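Local coordinates for DNA-3-methyladenine glycosidase II, putative (Deinococcus radiodurans, PDB 2YG9), which is a putative DNA glycosidase of the all-helical HhH-GPD superfamily, a family of base excision DNA repair proteins, at residues 19-23 and 137-143; 25-29 and 51-57; 62-66 and 162-166; 69-74 and 115-119. The contacts are given in a common frame with arbitrary orientation. Numbering follows the deposited sequence.

Four contacts illustrate how an all-helical protein is held together by helix packing and by loops. Interactions 1 and 2, with centres 19 Å apart, use neighbouring parts of the surface loop before helix 30-36. Interaction 3, about 6 Å from the chain's centre, touches interaction 1 through Asp141 and Leu163, interaction 2 through Leu55 against Leu164 and Phe165, and interaction 4, which shares its helix 61-71 at 12 Å between centres, through Val66 and Val119. Interactions 2 and 4 lie on opposite sides of the chain's centre, 26 Å apart. In sequence, 2 closes before 3 and 4 open, 4 falls within the spans of 1 and 3, and the segments of 1 and 3 alternate.

Interaction 1: 19-23 and 137-143; sequences LPAVL and SGQPDEL
A loop can be fastened to the start of a helix without any direct hydrogen bond. Residues 20-23 run extended, polyproline II-like, past 137-143 with Val22 nearest Pro140 (CA to CA 4.9 Å). Pro140 is the N-cap and the helix begins at Asp141. Apolar contacts come first: Leu19 CG lies 3.8 Å from Pro140 CB, Leu19 CD2 3.4 Å from Leu143 CD2, and Val22 CG2 4.3 Å from Pro140 CD. Val22 (t rotamer) also packs its methyls against backbone oxygens, CG2 3.1 Å from Gln139 O and 3.4 Å from Gly138 O, CG1 3.5 Å from Ser137 O. Polar contacts pass through water: one donates to Pro20 O (3.0 Å) and accepts from Asp141 N (3.1 Å); another accepts from Leu23 N (2.8 Å) and donates to Asp141 OD1 (2.9 Å). Asp141 also forms a salt bridge with Arg169, Glu142 with Arg156. Surface packing thus lays the N-terminal loop on helix 141-149, probably the first of the family's helix-hairpin-helix, before helix 156-166.

Interaction 2: 25-29 and 51-57; sequences PLTDH and ELPVLAP
Two irregular but largely extended segments run side by side in opposite directions, Pro25 nearest Pro57 (CA to CA 6.9 Å) and Asp28 nearest Val54 (CA to CA 6.2 Å). Residues 51-57 keep extended backbone angles throughout; 25-29 starts out extended, bends at Thr27 (phi/psi -106/-17), and ends at His29, the N-cap of the following helix. No direct backbone hydrogen bond joins them, and water fills the gap: two molecules each donate to both Leu26 O (2.7 Å from each) and Leu55 O (2.5 and 3.2 Å). His29, in its m rotamer, points toward 51-57, and Val54 CG2 rests over the ring face, 3.9 Å from its centroid, in a CH-pi contact. Pro53 O lies near the ring edge, 3.4 Å from His29 CE1. A water lies 2.8 Å from His29 NE2 and 2.9 Å from Leu55 N; another lies 3.0 Å from His29 ND1 and bonds to Glu51 OE2 (2.7 Å) and Leu52 N (3.0 Å). Val54 CG1 meets Leu26 O at 3.4 Å, and Pro25 CG touches Pro57 CG at 3.9 Å. Helix 204-219 packs Leu206 and Arg209 against His29, so the loop leading into helix 30-36 joins that between helices 40-49 and 61-71.

Interaction 3: 62-66 and 162-166; sequences FGRLV and FLLFA
Where helices cross steeply, the contact rests on a few residues. Here the axes of 62-66 and 162-166 approach to 10.9 Å and cross at 109°, with Arg64 nearest Ala166 (CA to CA 6.4 Å) and Leu65 nearest Phe162 (6.9 Å). Phe162, chi1 t and chi2 75°, sends its ring toward the other helix: CE1 stands 3.6 Å from Leu65 N and 3.8 Å from Leu65 CB, and Leu65, in the tp rotamer, lays CD1 over the ring face. Arg64 folds through three m angles, its CB 3.9 Å from Ala166 CB. Ala166 CA then lies over one face of the guanidinium, 3.6 Å from Arg64 NH2, which gives a weak hydrogen bond to Phe165 O (3.3 Å). A water bridges Arg64 NH2 (3.2 Å) and the same Phe165 O (2.8 Å). The second helix makes a wider pi-type turn at 162-166. On another side Leu163 packs on Val144 and Ile145 of helix 141-149, its partner in the helix-hairpin-helix motif of this superfamily, which the crossing joins to helix 61-71.

Interaction 4: 69-74 and 115-119; sequences VAGQQL and KVRTV
Lys115 stretches along the end of helix 61-71, its methylenes lying over Val69 (CG to Val69 CG1 4.0 Å, CE to Val69 O 3.1 Å) and beside Gln72 (CE to Gln72 CB 4.1 Å). With chi1 m and the remaining angles t, it brings NZ to two carbonyls, donating to Ala70 O (2.7 Å) and Gln72 O (2.8 Å). Ala70 O lies at the helix end and Gln72 O in the type II turn from Gly71 to Leu74 that follows, closed by Leu74 N to Gly71 O (3.1 Å); Leu74 CG comes 3.7 Å from Lys115 NZ. In the backbone register Ala70 faces Lys115, CA to CA 6.3 Å. One turn further along helix 113-127, Thr118 CG2 meets Val69 CG1 at 3.6 Å and Val119 CG2 meets Val69 CG1 at 4.1 Å. Thr118 OG1 hydrogen-bonds to Pro152 O, in the hairpin between helices 141-149 and 156-166. A lysine ammonium thus gathers the carbonyls of a helix end and turn, within a helical bundle of the HhH-GPD type and next to its helix-hairpin-helix element.

Interaction 1: 19-23 and 137-143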
# COMPACT_ATOMS: atom_id res chain seq x y z
N LEU A 19 2.69 -21.58 -0.84
CA LEU A 19 2.74 -20.08 -0.81
C LEU A 19 3.81 -19.62 0.19
O LEU A 19 3.93 -20.21 1.27
CB LEU A 19 1.36 -19.52 -0.43
CG LEU A 19 0.75 -18.31 -1.17
CD1 LEU A 19 1.43 -18.01 -2.53
CD2 LEU A 19 -0.78 -18.48 -1.32
N PRO A 20 4.59 -18.58 -0.16
CA PRO A 20 5.66 -18.19 0.75
C PRO A 20 5.17 -17.77 2.15
O PRO A 20 4.12 -17.13 2.26
CB PRO A 20 6.33 -17.00 0.03
CG PRO A 20 5.92 -17.07 -1.39
CD PRO A 20 4.55 -17.72 -1.36
N ALA A 21 5.94 -18.13 3.18
CA ALA A 21 5.65 -17.73 4.56
C ALA A 21 5.68 -16.22 4.68
O ALA A 21 6.51 -15.56 4.04
CB ALA A 21 6.64 -18.34 5.54
N VAL A 22 4.78 -15.69 5.51
CA VAL A 22 4.68 -14.26 5.72
C VAL A 22 6.02 -13.76 6.28
O VAL A 22 6.54 -14.31 7.25
CB VAL A 22 3.53 -13.93 6.70
CG1 VAL A 22 3.27 -12.44 6.74
CG2 VAL A 22 2.28 -14.67 6.31
N LEU A 23 6.56 -12.72 5.66
CA LEU A 23 7.76 -12.06 6.17
C LEU A 23 7.37 -10.92 7.11
O LEU A 23 6.47 -10.10 6.77
CB LEU A 23 8.61 -11.55 5.00
CG LEU A 23 9.15 -12.61 4.03
CD1 LEU A 23 9.55 -12.02 2.68
CD2 LEU A 23 10.32 -13.36 4.65
N SER A 137 -1.92 -11.16 10.05
CA SER A 137 -0.49 -11.30 10.31
C SER A 137 0.05 -12.61 9.85
O SER A 137 1.23 -12.70 9.55
CB SER A 137 -0.18 -11.21 11.82
OG SER A 137 0.23 -9.91 12.12
N GLY A 138 -0.80 -13.63 9.89
CA GLY A 138 -0.39 -14.97 9.53
C GLY A 138 -0.68 -15.37 8.10
O GLY A 138 -0.25 -16.43 7.67
N GLN A 139 -1.36 -14.51 7.34
CA GLN A 139 -1.74 -14.84 5.95
C GLN A 139 -0.64 -14.46 4.95
O GLN A 139 -0.14 -13.34 5.00
CB GLN A 139 -3.02 -14.12 5.58
CG GLN A 139 -4.21 -14.47 6.46
CD GLN A 139 -5.08 -15.54 5.84
OE1 GLN A 139 -4.96 -16.74 6.16
NE2 GLN A 139 -5.94 -15.12 4.90
N PRO A 140 -0.27 -15.38 4.04
CA PRO A 140 0.65 -15.00 2.96
C PRO A 140 0.10 -13.86 2.13
O PRO A 140 -1.12 -13.76 1.94
CB PRO A 140 0.70 -16.26 2.08
CG PRO A 140 0.37 -17.35 2.95
CD PRO A 140 -0.62 -16.80 3.95
N ASP A 141 1.01 -13.03 1.61
CA ASP A 141 0.69 -11.85 0.79
C ASP A 141 -0.41 -12.15 -0.23
O ASP A 141 -1.42 -11.45 -0.34
CB ASP A 141 1.90 -11.36 -0.01
CG ASP A 141 2.98 -10.75 0.82
OD1 ASP A 141 2.95 -10.82 2.06
OD2 ASP A 141 3.92 -10.18 0.21
N GLU A 142 -0.20 -13.20 -1.00
CA GLU A 142 -1.13 -13.53 -2.09
C GLU A 142 -2.55 -13.87 -1.66
O GLU A 142 -3.51 -13.61 -2.39
CB GLU A 142 -0.52 -14.64 -2.94
CG GLU A 142 0.63 -14.10 -3.83
CD GLU A 142 0.14 -13.09 -4.85
OE1 GLU A 142 -0.82 -13.38 -5.57
OE2 GLU A 142 0.74 -12.02 -4.97
N LEU A 143 -2.67 -14.49 -0.50
CA LEU A 143 -3.99 -14.81 0.04
C LEU A 143 -4.71 -13.55 0.52
O LEU A 143 -5.92 -13.42 0.31
CB LEU A 143 -3.90 -15.81 1.20
CG LEU A 143 -3.36 -17.24 0.97
CD1 LEU A 143 -3.59 -18.06 2.24
CD2 LEU A 143 -3.95 -18.02 -0.24
O HOH W 1 3.83 -14.28 1.51
O HOH W 2 5.35 -11.42 3.48

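Interaction 2: 25-29 and 51-57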
# COMPACT_ATOMS: atom_id res chain seq x y z
N PRO A 25 7.39 -7.35 9.17
CA PRO A 25 7.85 -5.99 8.88
C PRO A 25 9.26 -5.75 9.39
O PRO A 25 9.66 -6.27 10.47
CB PRO A 25 6.88 -5.10 9.67
CG PRO A 25 5.65 -5.96 9.85
CD PRO A 25 6.13 -7.36 9.94
N LEU A 26 10.03 -4.99 8.62
CA LEU A 26 11.34 -4.58 9.04
C LEU A 26 11.19 -3.67 10.26
O LEU A 26 10.24 -2.87 10.36
CB LEU A 26 12.11 -3.85 7.91
CG LEU A 26 12.20 -4.51 6.54
CD1 LEU A 26 13.09 -3.67 5.55
CD2 LEU A 26 12.74 -5.92 6.66
N THR A 27 12.15 -3.77 11.17
CA THR A 27 12.19 -2.90 12.32
C THR A 27 13.31 -1.85 12.17
O THR A 27 13.32 -0.84 12.86
CB THR A 27 12.33 -3.72 13.65
OG1 THR A 27 13.52 -4.51 13.59
CG2 THR A 27 11.15 -4.66 13.84
N ASP A 28 14.22 -2.13 11.25
CA ASP A 28 15.25 -1.19 10.83
C ASP A 28 15.62 -1.57 9.39
O ASP A 28 15.38 -2.70 8.97
CB ASP A 28 16.48 -1.25 11.75
CG ASP A 28 17.34 -2.47 11.51
OD1 ASP A 28 18.21 -2.43 10.61
OD2 ASP A 28 17.16 -3.48 12.24
N HIS A 29 16.19 -0.63 8.64
CA HIS A 29 16.53 -0.81 7.22
C HIS A 29 18.00 -1.15 6.87
O HIS A 29 18.36 -1.16 5.71
CB HIS A 29 16.18 0.45 6.44
CG HIS A 29 14.71 0.74 6.40
ND1 HIS A 29 14.21 1.96 6.00
CD2 HIS A 29 13.65 -0.02 6.73
CE1 HIS A 29 12.89 1.94 6.08
NE2 HIS A 29 12.52 0.75 6.53
N GLU A 51 17.99 8.13 3.84
CA GLU A 51 17.21 7.22 4.68
C GLU A 51 15.72 7.47 4.54
O GLU A 51 15.28 8.60 4.40
CB GLU A 51 17.63 7.36 6.14
CG GLU A 51 17.36 6.11 6.93
CD GLU A 51 18.54 5.13 6.88
OE1 GLU A 51 19.62 5.59 7.35
OE2 GLU A 51 18.38 3.95 6.41
N LEU A 52 14.96 6.38 4.57
CA LEU A 52 13.49 6.42 4.52
C LEU A 52 12.96 5.93 5.86
O LEU A 52 13.55 5.05 6.46
CB LEU A 52 12.97 5.52 3.40
CG LEU A 52 13.36 5.80 1.96
CD1 LEU A 52 12.72 4.83 0.98
CD2 LEU A 52 13.00 7.23 1.64
N PRO A 53 11.86 6.53 6.36
CA PRO A 53 11.33 6.10 7.67
C PRO A 53 10.87 4.61 7.72
O PRO A 53 10.34 4.09 6.72
CB PRO A 53 10.14 7.02 7.90
CG PRO A 53 9.85 7.65 6.55
CD PRO A 53 11.06 7.58 5.73
N VAL A 54 11.10 3.96 8.85
CA VAL A 54 10.62 2.60 9.07
C VAL A 54 9.07 2.61 9.27
O VAL A 54 8.54 3.26 10.19
CB VAL A 54 11.36 1.90 10.27
CG1 VAL A 54 10.94 0.46 10.44
CG2 VAL A 54 12.88 1.92 10.09
N LEU A 55 8.35 1.87 8.44
CA LEU A 55 6.88 1.73 8.56
C LEU A 55 6.50 0.69 9.62
O LEU A 55 7.02 -0.43 9.60
CB LEU A 55 6.25 1.30 7.22
CG LEU A 55 6.66 2.18 6.05
CD1 LEU A 55 6.00 1.76 4.78
CD2 LEU A 55 6.37 3.61 6.42
N ALA A 56 5.60 1.08 10.51
CA ALA A 56 5.06 0.20 11.54
C ALA A 56 3.78 -0.42 11.04
O ALA A 56 2.92 0.27 10.49
CB ALA A 56 4.77 1.00 12.83
N PRO A 57 3.62 -1.73 11.24
CA PRO A 57 2.38 -2.33 10.78
C PRO A 57 1.19 -1.71 11.55
O PRO A 57 1.31 -1.46 12.75
CB PRO A 57 2.57 -3.79 11.10
CG PRO A 57 3.52 -3.81 12.27
CD PRO A 57 4.46 -2.67 11.99
O HOH W 3 8.84 -1.74 8.41
O HOH W 4 8.37 -1.86 12.07
O HOH W 5 9.80 0.10 6.58
O HOH W 6 16.28 3.74 4.71

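Interaction 3: 62-66 and 162-166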
# COMPACT_ATOMS: atom_id res chain seq x y z
N PHE A 62 -8.49 -2.62 8.97
CA PHE A 62 -9.77 -2.21 8.41
C PHE A 62 -9.86 -0.69 8.21
O PHE A 62 -10.11 -0.22 7.11
CB PHE A 62 -10.96 -2.73 9.23
CG PHE A 62 -12.26 -2.28 8.68
CD1 PHE A 62 -12.77 -2.90 7.56
CD2 PHE A 62 -12.92 -1.17 9.19
CE1 PHE A 62 -13.96 -2.46 6.99
CE2 PHE A 62 -14.12 -0.73 8.65
CZ PHE A 62 -14.63 -1.37 7.52
N GLY A 63 -9.64 0.07 9.27
CA GLY A 63 -9.62 1.50 9.21
C GLY A 63 -8.61 2.04 8.21
O GLY A 63 -8.92 2.98 7.49
N ARG A 64 -7.40 1.47 8.15
CA ARG A 64 -6.43 1.91 7.15
C ARG A 64 -6.87 1.61 5.73
O ARG A 64 -6.58 2.41 4.84
CB ARG A 64 -5.05 1.34 7.37
CG ARG A 64 -4.27 1.99 8.56
CD ARG A 64 -3.84 3.42 8.28
NE ARG A 64 -2.89 3.49 7.17
CZ ARG A 64 -1.59 3.16 7.24
NH1 ARG A 64 -1.04 2.77 8.36
NH2 ARG A 64 -0.83 3.24 6.16
N LEU A 65 -7.56 0.49 5.55
CA LEU A 65 -8.16 0.15 4.26
C LEU A 65 -9.16 1.23 3.87
O LEU A 65 -9.10 1.75 2.75
CB LEU A 65 -8.80 -1.24 4.24
CG LEU A 65 -9.34 -1.61 2.83
CD1 LEU A 65 -8.26 -1.53 1.74
CD2 LEU A 65 -10.00 -2.95 2.89
N VAL A 66 -10.03 1.58 4.80
CA VAL A 66 -11.07 2.58 4.56
C VAL A 66 -10.43 3.94 4.28
O VAL A 66 -10.83 4.60 3.35
CB VAL A 66 -12.09 2.67 5.74
CG1 VAL A 66 -12.94 3.94 5.61
CG2 VAL A 66 -12.94 1.42 5.80
N PHE A 162 -1.70 -1.55 0.05
CA PHE A 162 -2.18 -1.80 1.42
C PHE A 162 -1.23 -2.72 2.23
O PHE A 162 -0.87 -2.45 3.39
CB PHE A 162 -3.61 -2.35 1.35
CG PHE A 162 -4.21 -2.71 2.69
CD1 PHE A 162 -4.64 -1.73 3.56
CD2 PHE A 162 -4.30 -4.02 3.09
CE1 PHE A 162 -5.16 -2.07 4.82
CE2 PHE A 162 -4.84 -4.37 4.32
CZ PHE A 162 -5.29 -3.40 5.16
N LEU A 163 -0.82 -3.80 1.62
CA LEU A 163 0.21 -4.65 2.20
C LEU A 163 1.48 -3.89 2.51
O LEU A 163 2.03 -4.01 3.63
CB LEU A 163 0.53 -5.82 1.24
CG LEU A 163 -0.23 -7.14 1.41
CD1 LEU A 163 -1.71 -6.94 1.35
CD2 LEU A 163 0.24 -8.09 0.31
N LEU A 164 1.95 -3.09 1.54
CA LEU A 164 3.22 -2.39 1.68
C LEU A 164 3.14 -1.27 2.71
O LEU A 164 3.95 -1.22 3.66
CB LEU A 164 3.72 -1.89 0.33
CG LEU A 164 5.16 -1.38 0.14
CD1 LEU A 164 5.41 -1.37 -1.38
CD2 LEU A 164 5.42 0.02 0.76
N PHE A 165 2.16 -0.39 2.56
CA PHE A 165 2.07 0.76 3.40
C PHE A 165 1.28 0.57 4.69
O PHE A 165 1.66 1.16 5.69
CB PHE A 165 1.54 1.98 2.66
CG PHE A 165 2.48 2.51 1.64
CD1 PHE A 165 3.59 3.27 2.02
CD2 PHE A 165 2.28 2.25 0.30
CE1 PHE A 165 4.46 3.79 1.06
CE2 PHE A 165 3.14 2.77 -0.65
CZ PHE A 165 4.23 3.51 -0.27
N ALA A 166 0.21 -0.21 4.70
CA ALA A 166 -0.59 -0.36 5.95
C ALA A 166 -0.04 -1.48 6.82
O ALA A 166 0.23 -1.31 8.03
CB ALA A 166 -2.09 -0.59 5.66
O HOH W 7 1.86 1.74 8.36
O HOH W 8 2.28 3.86 6.27

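Interaction 4: 69-74 and 115-119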
# COMPACT_ATOMS: atom_id res chain seq x y z
N VAL A 69 -9.03 3.88 0.61
CA VAL A 69 -10.11 3.94 -0.35
C VAL A 69 -10.70 5.35 -0.43
O VAL A 69 -10.82 5.94 -1.50
CB VAL A 69 -11.22 2.91 0.02
CG1 VAL A 69 -12.48 3.12 -0.80
CG2 VAL A 69 -10.68 1.50 -0.13
N ALA A 70 -11.05 5.88 0.73
CA ALA A 70 -11.63 7.22 0.84
C ALA A 70 -10.75 8.31 0.27
O ALA A 70 -11.25 9.23 -0.35
CB ALA A 70 -11.97 7.53 2.27
N GLY A 71 -9.44 8.21 0.49
CA GLY A 71 -8.50 9.20 0.02
C GLY A 71 -8.12 9.18 -1.46
O GLY A 71 -7.49 10.11 -1.90
N GLN A 72 -8.49 8.13 -2.20
CA GLN A 72 -8.03 7.93 -3.58
C GLN A 72 -8.43 9.08 -4.50
O GLN A 72 -9.57 9.51 -4.48
CB GLN A 72 -8.50 6.57 -4.15
CG GLN A 72 -7.61 5.41 -3.72
CD GLN A 72 -8.15 4.01 -4.10
OE1 GLN A 72 -9.28 3.86 -4.56
NE2 GLN A 72 -7.31 2.99 -3.92
N GLN A 73 -7.46 9.60 -5.26
CA GLN A 73 -7.64 10.77 -6.16
C GLN A 73 -7.86 12.13 -5.48
O GLN A 73 -8.01 13.13 -6.17
CB GLN A 73 -8.81 10.55 -7.14
CG GLN A 73 -8.54 9.53 -8.23
CD GLN A 73 -8.54 8.12 -7.74
OE1 GLN A 73 -9.54 7.65 -7.15
NE2 GLN A 73 -7.43 7.41 -7.99
N LEU A 74 -7.85 12.18 -4.15
CA LEU A 74 -8.06 13.43 -3.42
C LEU A 74 -6.74 14.05 -3.01
O LEU A 74 -5.73 13.36 -2.91
CB LEU A 74 -8.85 13.17 -2.14
CG LEU A 74 -10.16 12.40 -2.24
CD1 LEU A 74 -10.91 12.58 -0.92
CD2 LEU A 74 -10.98 12.85 -3.42
N LYS A 115 -16.69 4.59 -4.05
CA LYS A 115 -16.08 4.47 -2.72
C LYS A 115 -17.08 4.05 -1.67
O LYS A 115 -16.78 3.19 -0.88
CB LYS A 115 -15.38 5.77 -2.29
CG LYS A 115 -14.10 6.07 -3.02
CD LYS A 115 -13.70 7.51 -2.78
CE LYS A 115 -12.34 7.92 -3.42
NZ LYS A 115 -11.96 9.29 -2.96
N VAL A 116 -18.32 4.57 -1.73
CA VAL A 116 -19.41 4.06 -0.86
C VAL A 116 -19.56 2.55 -0.93
O VAL A 116 -19.62 1.85 0.08
CB VAL A 116 -20.80 4.75 -1.15
CG1 VAL A 116 -21.96 4.07 -0.38
CG2 VAL A 116 -20.72 6.22 -0.81
N ARG A 117 -19.58 2.04 -2.14
CA ARG A 117 -19.78 0.63 -2.42
C ARG A 117 -18.62 -0.21 -1.91
O ARG A 117 -18.81 -1.28 -1.31
CB ARG A 117 -19.93 0.42 -3.93
CG ARG A 117 -19.93 -1.04 -4.37
CD ARG A 117 -20.23 -1.18 -5.89
NE ARG A 117 -21.60 -0.76 -6.21
CZ ARG A 117 -22.71 -1.45 -5.93
NH1 ARG A 117 -22.65 -2.61 -5.28
NH2 ARG A 117 -23.91 -0.96 -6.30
N THR A 118 -17.43 0.26 -2.19
CA THR A 118 -16.19 -0.39 -1.71
C THR A 118 -16.15 -0.45 -0.20
O THR A 118 -15.96 -1.50 0.39
CB THR A 118 -14.95 0.39 -2.23
OG1 THR A 118 -14.93 0.33 -3.65
CG2 THR A 118 -13.67 -0.18 -1.64
N VAL A 119 -16.36 0.69 0.45
CA VAL A 119 -16.46 0.76 1.92
C VAL A 119 -17.57 -0.12 2.51
O VAL A 119 -17.33 -0.85 3.49
CB VAL A 119 -16.59 2.22 2.45
CG1 VAL A 119 -16.74 2.21 3.96
CG2 VAL A 119 -15.36 3.08 2.07